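PDB 5FX0: calcium binding protein from Fasciola hepatica, which probably binds calcium through EF hands in another part of the full-length protein, this chain being its dynein light chain-like domain. Local coordinates for residues T31-F34 against K35-V38; V51-D54 against M55-M59; E61-G64 against R65-C69. All coordinates share one frame; numbering follows the deposited sequence.

Contact 1 of 3, residues T31-F34 against K35-V38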
loop_
_atom_site.group_PDB
_atom_site.type_symbol
_atom_site.label_atom_id
_atom_site.label_comp_id
_atom_site.label_asym_id
_atom_site.label_seq_id
_atom_site.Cartn_x
_atom_site.Cartn_y
_atom_site.Cartn_z
ATOM N N THR A 31 -9.778 13.803 -3.978
ATOM C CA THR A 31 -10.576 13.475 -2.791
ATOM C C THR A 31 -12.098 13.480 -3.066
ATOM O O THR A 31 -12.784 12.594 -2.601
ATOM C CB THR A 31 -10.236 14.360 -1.587
ATOM O OG1 THR A 31 -10.406 15.719 -1.939
ATOM C CG2 THR A 31 -8.805 14.144 -1.117
ATOM N N GLU A 32 -12.615 14.418 -3.856
ATOM C CA GLU A 32 -14.057 14.398 -4.216
ATOM C C GLU A 32 -14.431 13.136 -5.011
ATOM O O GLU A 32 -15.455 12.504 -4.742
ATOM C CB GLU A 32 -14.479 15.633 -5.009
ATOM C CG GLU A 32 -14.231 16.987 -4.339
ATOM C CD GLU A 32 -15.076 17.280 -3.108
ATOM O OE1 GLU A 32 -15.942 16.461 -2.711
ATOM O OE2 GLU A 32 -14.860 18.373 -2.528
ATOM N N LYS A 33 -13.572 12.757 -5.954
ATOM C CA LYS A 33 -13.702 11.481 -6.668
ATOM C C LYS A 33 -13.742 10.275 -5.724
ATOM O O LYS A 33 -14.622 9.412 -5.848
ATOM C CB LYS A 33 -12.575 11.303 -7.700
ATOM C CG LYS A 33 -12.712 10.076 -8.586
ATOM C CD LYS A 33 -13.805 10.267 -9.618
ATOM C CE LYS A 33 -14.179 8.974 -10.343
ATOM N NZ LYS A 33 -15.628 8.990 -10.707
ATOM N N PHE A 34 -12.815 10.210 -4.774
ATOM C CA PHE A 34 -12.846 9.107 -3.818
ATOM C C PHE A 34 -14.168 9.063 -3.032
ATOM O O PHE A 34 -14.726 7.989 -2.809
ATOM C CB PHE A 34 -11.689 9.188 -2.849
ATOM C CG PHE A 34 -11.531 7.968 -1.996
ATOM C CD1 PHE A 34 -10.922 6.844 -2.499
ATOM C CD2 PHE A 34 -12.004 7.939 -0.705
ATOM C CE1 PHE A 34 -10.758 5.709 -1.724
ATOM C CE2 PHE A 34 -11.829 6.812 0.089
ATOM C CZ PHE A 34 -11.202 5.698 -0.424
ATOM N N LYS A 35 -14.616 10.235 -2.593
ATOM C CA LYS A 35 -15.887 10.414 -1.875
ATOM C C LYS A 35 -17.057 9.799 -2.670
ATOM O O LYS A 35 -17.847 9.037 -2.130
ATOM C CB LYS A 35 -16.133 11.910 -1.652
ATOM C CG LYS A 35 -16.886 12.302 -0.401
ATOM C CD LYS A 35 -16.865 13.826 -0.232
ATOM C CE LYS A 35 -17.595 14.300 1.019
ATOM N NZ LYS A 35 -19.074 14.277 0.854
ATOM N N SER A 36 -17.145 10.123 -3.954
ATOM C CA SER A 36 -18.289 9.687 -4.765
ATOM C C SER A 36 -18.182 8.204 -5.092
ATOM O O SER A 36 -19.200 7.511 -5.139
ATOM C CB SER A 36 -18.424 10.506 -6.055
ATOM O OG SER A 36 -17.753 9.877 -7.131
ATOM N N LEU A 37 -16.956 7.720 -5.311
ATOM C CA LEU A 37 -16.748 6.304 -5.584
ATOM C C LEU A 37 -17.111 5.424 -4.400
ATOM O O LEU A 37 -17.737 4.370 -4.586
ATOM C CB LEU A 37 -15.322 6.014 -6.033
ATOM C CG LEU A 37 -14.893 6.525 -7.408
ATOM C CD1 LEU A 37 -13.433 6.177 -7.613
ATOM C CD2 LEU A 37 -15.742 5.916 -8.518
ATOM N N VAL A 38 -16.744 5.853 -3.191
ATOM C CA VAL A 38 -17.005 5.058 -1.982
ATOM C C VAL A 38 -18.489 5.105 -1.624
ATOM O O VAL A 38 -19.047 4.123 -1.172
ATOM C CB VAL A 38 -16.149 5.527 -0.781
ATOM C CG1 VAL A 38 -16.476 4.750 0.476
ATOM C CG2 VAL A 38 -14.666 5.351 -1.068
HETATM O O HOH W 1 -17.915 10.503 -9.458
#
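Val38 presses one methyl onto the ring of Phe34, one turn earlier in helix 24-40, and this is the tightly packed side of the contact. Val38 CG2 sits 3.6 Å from the centroid of the Phe34 ring, a CH-pi contact over the face, displaced toward the rim so that the nearest ring atom is Phe34 CE2, 3.4 Å from Val38 CG2. Phe34 carries its CG opposite the backbone nitrogen (chi1 -170°), which swings the ring toward the carbonyl side of its own residue and brings it alongside the next turn. The helix backbone carries bonds from the N-H groups of Lys35, Ser36, Leu37 and Val38 to the carbonyls of Thr31, Glu32, Lys33 and Phe34; Leu37 N is 2.9 Å from Lys33 O. Thr31 OG1 is bonded chiefly to the carbonyl oxygen of Gln27, with that of Val28 also near.

The looser, solvent side holds the exposed Glu32 and Ser36 and the watered end of Lys33. Lys33 bends at chi2 (74°), and its CE lies 3.9 Å from Leu37 CG, so the aliphatic stem packs against the leucine while its amine goes on to a water. Lys33 NZ gives that water a hydrogen bond of 3.0 Å; the same water also lies near Ser36 OG, at a doubtfully short distance. Glu32 and Lys35 run side by side, yet Glu32 OE1 touches only the methylene Lys35 CD at 3.7 Å and remains 5.2 Å from Lys35 NZ, too far for a salt bridge.

Within the domain, Phe34 meets Phe90 of strand 87-92 edge-to-face and also touches Tyr92, Thr31 reaches strand 15-20, and Phe34, Lys33 and Leu37 lean on Val51, Tyr58 and Met55 of helix 48-63, respectively.

Contact 2 of 3, residues V51-D54 against M55-M59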
loop_
_atom_site.group_PDB
_atom_site.type_symbol
_atom_site.label_atom_id
_atom_site.label_comp_id
_atom_site.label_asym_id
_atom_site.label_seq_id
_atom_site.Cartn_x
_atom_site.Cartn_y
_atom_site.Cartn_z
ATOM N N VAL A 51 -13.181 0.155 -6.045
ATOM C CA VAL A 51 -12.859 1.563 -5.769
ATOM C C VAL A 51 -11.375 1.830 -6.048
ATOM O O VAL A 51 -11.059 2.817 -6.712
ATOM C CB VAL A 51 -13.230 1.979 -4.335
ATOM C CG1 VAL A 51 -12.758 3.407 -4.057
ATOM C CG2 VAL A 51 -14.745 1.825 -4.111
ATOM N N ALA A 52 -10.485 0.937 -5.607
ATOM C CA ALA A 52 -9.050 1.117 -5.858
ATOM C C ALA A 52 -8.737 1.138 -7.364
ATOM O O ALA A 52 -7.887 1.913 -7.836
ATOM C CB ALA A 52 -8.235 0.044 -5.153
ATOM N N GLN A 53 -9.466 0.312 -8.108
ATOM C CA GLN A 53 -9.313 0.217 -9.564
ATOM C C GLN A 53 -9.768 1.483 -10.270
ATOM O O GLN A 53 -9.022 2.035 -11.071
ATOM C CB GLN A 53 -10.083 -0.985 -10.110
ATOM C CG GLN A 53 -9.703 -1.373 -11.532
ATOM C CD GLN A 53 -10.681 -2.354 -12.157
ATOM O OE1 GLN A 53 -10.829 -2.394 -13.372
ATOM N NE2 GLN A 53 -11.357 -3.144 -11.328
ATOM N N ASP A 54 -10.976 1.940 -9.968
ATOM C CA ASP A 54 -11.498 3.206 -10.535
ATOM C C ASP A 54 -10.704 4.463 -10.156
ATOM O O ASP A 54 -10.530 5.368 -10.977
ATOM C CB ASP A 54 -12.974 3.393 -10.178
ATOM C CG ASP A 54 -13.851 2.244 -10.696
ATOM O OD1 ASP A 54 -13.484 1.617 -11.728
ATOM O OD2 ASP A 54 -14.893 1.958 -10.054
ATOM N N MET A 55 -10.203 4.521 -8.930
ATOM C CA MET A 55 -9.280 5.588 -8.590
ATOM C C MET A 55 -8.065 5.567 -9.526
ATOM O O MET A 55 -7.708 6.595 -10.100
ATOM C CB MET A 55 -8.825 5.513 -7.128
ATOM C CG MET A 55 -9.827 6.038 -6.142
ATOM S SD MET A 55 -10.227 7.787 -6.280
ATOM C CE MET A 55 -8.621 8.554 -6.070
ATOM N N LYS A 56 -7.437 4.407 -9.666
ATOM C CA LYS A 56 -6.233 4.283 -10.504
ATOM C C LYS A 56 -6.490 4.661 -11.971
ATOM O O LYS A 56 -5.664 5.322 -12.576
ATOM C CB LYS A 56 -5.573 2.897 -10.362
ATOM C CG LYS A 56 -5.358 2.163 -11.677
ATOM C CD LYS A 56 -4.043 1.424 -11.732
ATOM C CE LYS A 56 -3.610 1.173 -13.172
ATOM N NZ LYS A 56 -2.242 1.717 -13.405
ATOM N N ASN A 57 -7.623 4.231 -12.518
ATOM C CA ASN A 57 -8.028 4.564 -13.898
ATOM C C ASN A 57 -8.345 6.050 -14.086
ATOM O O ASN A 57 -7.877 6.652 -15.050
ATOM C CB ASN A 57 -9.239 3.721 -14.337
ATOM C CG ASN A 57 -8.923 2.224 -14.434
ATOM O OD1 ASN A 57 -7.773 1.818 -14.459
ATOM N ND2 ASN A 57 -9.959 1.406 -14.468
ATOM N N TYR A 58 -9.115 6.637 -13.165
ATOM C CA TYR A 58 -9.431 8.079 -13.203
ATOM C C TYR A 58 -8.165 8.940 -13.238
ATOM O O TYR A 58 -8.069 9.904 -13.994
ATOM C CB TYR A 58 -10.313 8.470 -12.009
ATOM C CG TYR A 58 -10.491 9.960 -11.771
ATOM C CD1 TYR A 58 -11.485 10.694 -12.444
ATOM C CD2 TYR A 58 -9.690 10.639 -10.838
ATOM C CE1 TYR A 58 -11.654 12.054 -12.201
ATOM C CE2 TYR A 58 -9.846 11.995 -10.598
ATOM C CZ TYR A 58 -10.831 12.696 -11.268
ATOM O OH TYR A 58 -10.967 14.042 -11.013
ATOM N N MET A 59 -7.175 8.554 -12.443
ATOM C CA MET A 59 -5.959 9.320 -12.348
ATOM C C MET A 59 -4.989 9.092 -13.481
ATOM O O MET A 59 -4.270 10.007 -13.846
ATOM C CB MET A 59 -5.305 9.035 -11.019
ATOM C CG MET A 59 -6.213 9.500 -9.899
ATOM S SD MET A 59 -5.272 9.838 -8.432
ATOM C CE MET A 59 -4.835 8.168 -7.965
#
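Met55 lies one turn beyond Val51 on helix 48-63, and its side chain leads from the helix surface into the domain interior. Its first atom, Met55 CB, rests 3.5 Å from Val51 O, the oxygen that accepts the backbone N-H of Met55. Met55 CG is just as close to that oxygen, and its nearest side-chain neighbour in the preceding turn is Val51 CG1, at a loose 4.5 Å. The chain then doubles over at chi2 (-63°), which turns Met55 SD toward helix 24-40: the sulfur is 3.8 Å from both Phe34 CA and Leu37 CD1. At the tip, another bend leaves Met55 CE 4.3 Å from the sulfur of Met59, Met59 SD. The side chain also touches Val30 and, toward the sheet, Cys69.

Polar groups lie on the side of the helix that meets the second subunit. The Gln53 chain is extended beyond CG, and Asn57 turns across it with their amide planes 89° apart; Gln53 OE1 and Asn57 ND2 stay 4.0 Å apart, beyond hydrogen-bonding distance. What joins these two residues is the backbone: Asn57 N binds Gln53 O at 3.0 Å. Lys56 takes a different course, sending its amine to Asp60 and the carbonyl of Trp67. Ala52, Gln53 and Lys56 pack against His79, His82 and Phe80 of the second subunit, respectively.

The chemistry is thus divided round the helix. Flexible thioether and branched aliphatic groups fill the joint with helix 24-40 and the sheet. On the other side, the bond of the buried Lys56 to the Trp67 carbonyl probably links helix to strand, while a salt bridge with Asp60, one turn on in the same helix, pairs its charge and would favour the positive form.

Contact 3 of 3, residues E61-G64 against R65-C69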
loop_
_atom_site.group_PDB
_atom_site.type_symbol
_atom_site.label_atom_id
_atom_site.label_comp_id
_atom_site.label_asym_id
_atom_site.label_seq_id
_atom_site.Cartn_x
_atom_site.Cartn_y
_atom_site.Cartn_z
ATOM N N GLU A 61 -6.015 8.469 -16.572
ATOM C CA GLU A 61 -6.677 9.269 -17.613
ATOM C C GLU A 61 -6.527 10.784 -17.432
ATOM O O GLU A 61 -6.321 11.504 -18.409
ATOM C CB GLU A 61 -8.168 8.917 -17.683
ATOM C CG GLU A 61 -8.460 7.504 -18.186
ATOM C CD GLU A 61 -9.824 6.987 -17.745
ATOM O OE1 GLU A 61 -10.732 7.807 -17.476
ATOM O OE2 GLU A 61 -9.990 5.748 -17.661
ATOM N N LYS A 62 -6.621 11.253 -16.188
ATOM C CA LYS A 62 -6.627 12.681 -15.877
ATOM C C LYS A 62 -5.250 13.302 -15.594
ATOM O O LYS A 62 -5.084 14.497 -15.803
ATOM C CB LYS A 62 -7.560 12.937 -14.694
ATOM C CG LYS A 62 -7.948 14.391 -14.534
ATOM C CD LYS A 62 -9.162 14.557 -13.644
ATOM C CE LYS A 62 -9.666 15.989 -13.689
ATOM N NZ LYS A 62 -10.210 16.376 -15.019
ATOM N N TYR A 63 -4.283 12.518 -15.099
ATOM C CA TYR A 63 -2.922 13.023 -14.826
ATOM C C TYR A 63 -1.813 12.217 -15.499
ATOM O O TYR A 63 -0.630 12.416 -15.194
ATOM C CB TYR A 63 -2.640 13.097 -13.306
ATOM C CG TYR A 63 -3.760 13.735 -12.507
ATOM C CD1 TYR A 63 -4.146 15.058 -12.734
ATOM C CD2 TYR A 63 -4.455 13.002 -11.544
ATOM C CE1 TYR A 63 -5.199 15.629 -12.026
ATOM C CE2 TYR A 63 -5.494 13.565 -10.830
ATOM C CZ TYR A 63 -5.865 14.873 -11.073
ATOM O OH TYR A 63 -6.913 15.389 -10.356
ATOM N N GLY A 64 -2.159 11.310 -16.404
ATOM C CA GLY A 64 -1.156 10.457 -17.017
ATOM C C GLY A 64 -0.708 9.314 -16.135
ATOM O O GLY A 64 -0.800 9.372 -14.923
ATOM N N ARG A 65 -0.168 8.288 -16.774
ATOM C CA ARG A 65 0.123 7.007 -16.132
ATOM C C ARG A 65 1.467 7.106 -15.382
ATOM O O ARG A 65 2.088 8.158 -15.441
ATOM C CB ARG A 65 0.104 5.899 -17.211
ATOM C CG ARG A 65 -1.223 5.848 -17.993
ATOM C CD ARG A 65 -1.376 4.660 -18.940
ATOM N NE ARG A 65 -1.341 3.384 -18.218
ATOM C CZ ARG A 65 -0.416 2.422 -18.340
ATOM N NH1 ARG A 65 0.599 2.512 -19.201
ATOM N NH2 ARG A 65 -0.516 1.326 -17.593
ATOM N N VAL A 66 1.900 6.105 -14.599
ATOM C CA VAL A 66 1.097 4.985 -14.089
ATOM C C VAL A 66 0.846 5.214 -12.583
ATOM O O VAL A 66 1.800 5.359 -11.797
ATOM C CB VAL A 66 1.837 3.639 -14.242
ATOM C CG1 VAL A 66 0.905 2.483 -13.919
ATOM C CG2 VAL A 66 2.395 3.461 -15.648
ATOM N N TRP A 67 -0.428 5.235 -12.184
ATOM C CA TRP A 67 -0.796 5.337 -10.760
ATOM C C TRP A 67 -0.960 3.976 -10.084
ATOM O O TRP A 67 -1.264 3.000 -10.747
ATOM C CB TRP A 67 -2.053 6.172 -10.593
ATOM C CG TRP A 67 -1.806 7.594 -10.942
ATOM C CD1 TRP A 67 -1.813 8.143 -12.183
ATOM C CD2 TRP A 67 -1.480 8.654 -10.042
ATOM N NE1 TRP A 67 -1.528 9.481 -12.119
ATOM C CE2 TRP A 67 -1.326 9.827 -10.817
ATOM C CE3 TRP A 67 -1.319 8.736 -8.652
ATOM C CZ2 TRP A 67 -1.027 11.062 -10.255
ATOM C CZ3 TRP A 67 -0.997 9.966 -8.102
ATOM C CH2 TRP A 67 -0.852 11.110 -8.908
ATOM N N GLN A 68 -0.653 3.933 -8.784
ATOM C CA GLN A 68 -0.958 2.827 -7.859
ATOM C C GLN A 68 -1.940 3.414 -6.862
ATOM O O GLN A 68 -1.805 4.576 -6.485
ATOM C CB GLN A 68 0.249 2.387 -7.018
ATOM C CG GLN A 68 1.623 2.471 -7.652
ATOM C CD GLN A 68 1.856 1.366 -8.639
ATOM O OE1 GLN A 68 0.929 0.649 -9.008
ATOM N NE2 GLN A 68 3.096 1.216 -9.074
ATOM N N CYS A 69 -2.910 2.617 -6.431
ATOM C CA CYS A 69 -3.840 2.990 -5.370
ATOM C C CYS A 69 -3.960 1.825 -4.405
ATOM O O CYS A 69 -4.143 0.678 -4.818
ATOM C CB CYS A 69 -5.224 3.362 -5.912
ATOM S SG CYS A 69 -6.345 3.946 -4.600
#
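Helix 48-63 ends at Tyr63, and Gly64 turns the chain away with a positive phi (78°), aiming its carbonyl at the indole of Trp67 before a cis peptide between Arg65 and Val66 redirects it into strand 67-72. This backbone conformation is open to glycine because it has no CB to collide with the Tyr63 carbonyl oxygen. Trp67 NE1 is 2.9 Å from Gly64 O, which lies at the edge of the indole near its plane; the bond is weak because the hydrogen points well off the oxygen (angle 121°). The neighbouring ring carbon Trp67 CD1 is close as well, 3.2 Å from Gly64 O.

Tyr63 approaches the same indole from the helix end. Its CB stands 4.0 Å from both Trp67 NE1 and Trp67 CZ2, and Tyr63 CD2 is 4.1 Å from Trp67 CZ2, so the two side chains meet aslant and form no regular ring stack. With its CG set opposite the carbonyl carbon (chi1 -46°), Tyr63 carries the phenol toward helix 24-40. On the outer side of the turn Arg65 folds over, one face of its guanidinium lying against Val66 CG2.

Cys69 pairs antiparallel with a strand of the second subunit, consistent with the strand-exchanged dimer of dynein light chains. The indole edge therefore offers the glycine carbonyl a weak, poorly aimed hydrogen bond, while its benzo side touches Tyr63 obliquely and Met59 also packs on the indole. Firmer polar partners lie outside the two segments: Asp60 accepts the backbone N-H of Trp67 and Lys56 binds its carbonyl, while Arg101 takes the Tyr63 carbonyl and Glu29 the Tyr63 hydroxyl.

Contacts 1 and 2 lie in consecutive helices whose side chains touch, partly buried; contact 3 leaves the second of these helices for the edge strand and is a surface contact, although its tryptophan is buried. Residues 31-38 and 51-59 touch directly, through aliphatic, aromatic and sulfur groups. Contacts 2 and 3 share helix 48-63 and are joined by a probable lysine bond to the strand as well as by packing, and both reach the second subunit, which contact 1 does not. Regular helical bonds dominate the first two contacts, whereas the third has within it only a weak indole bond at a glycine turn. Contacts 1 and 3 do not touch, their centres about 16 Å apart.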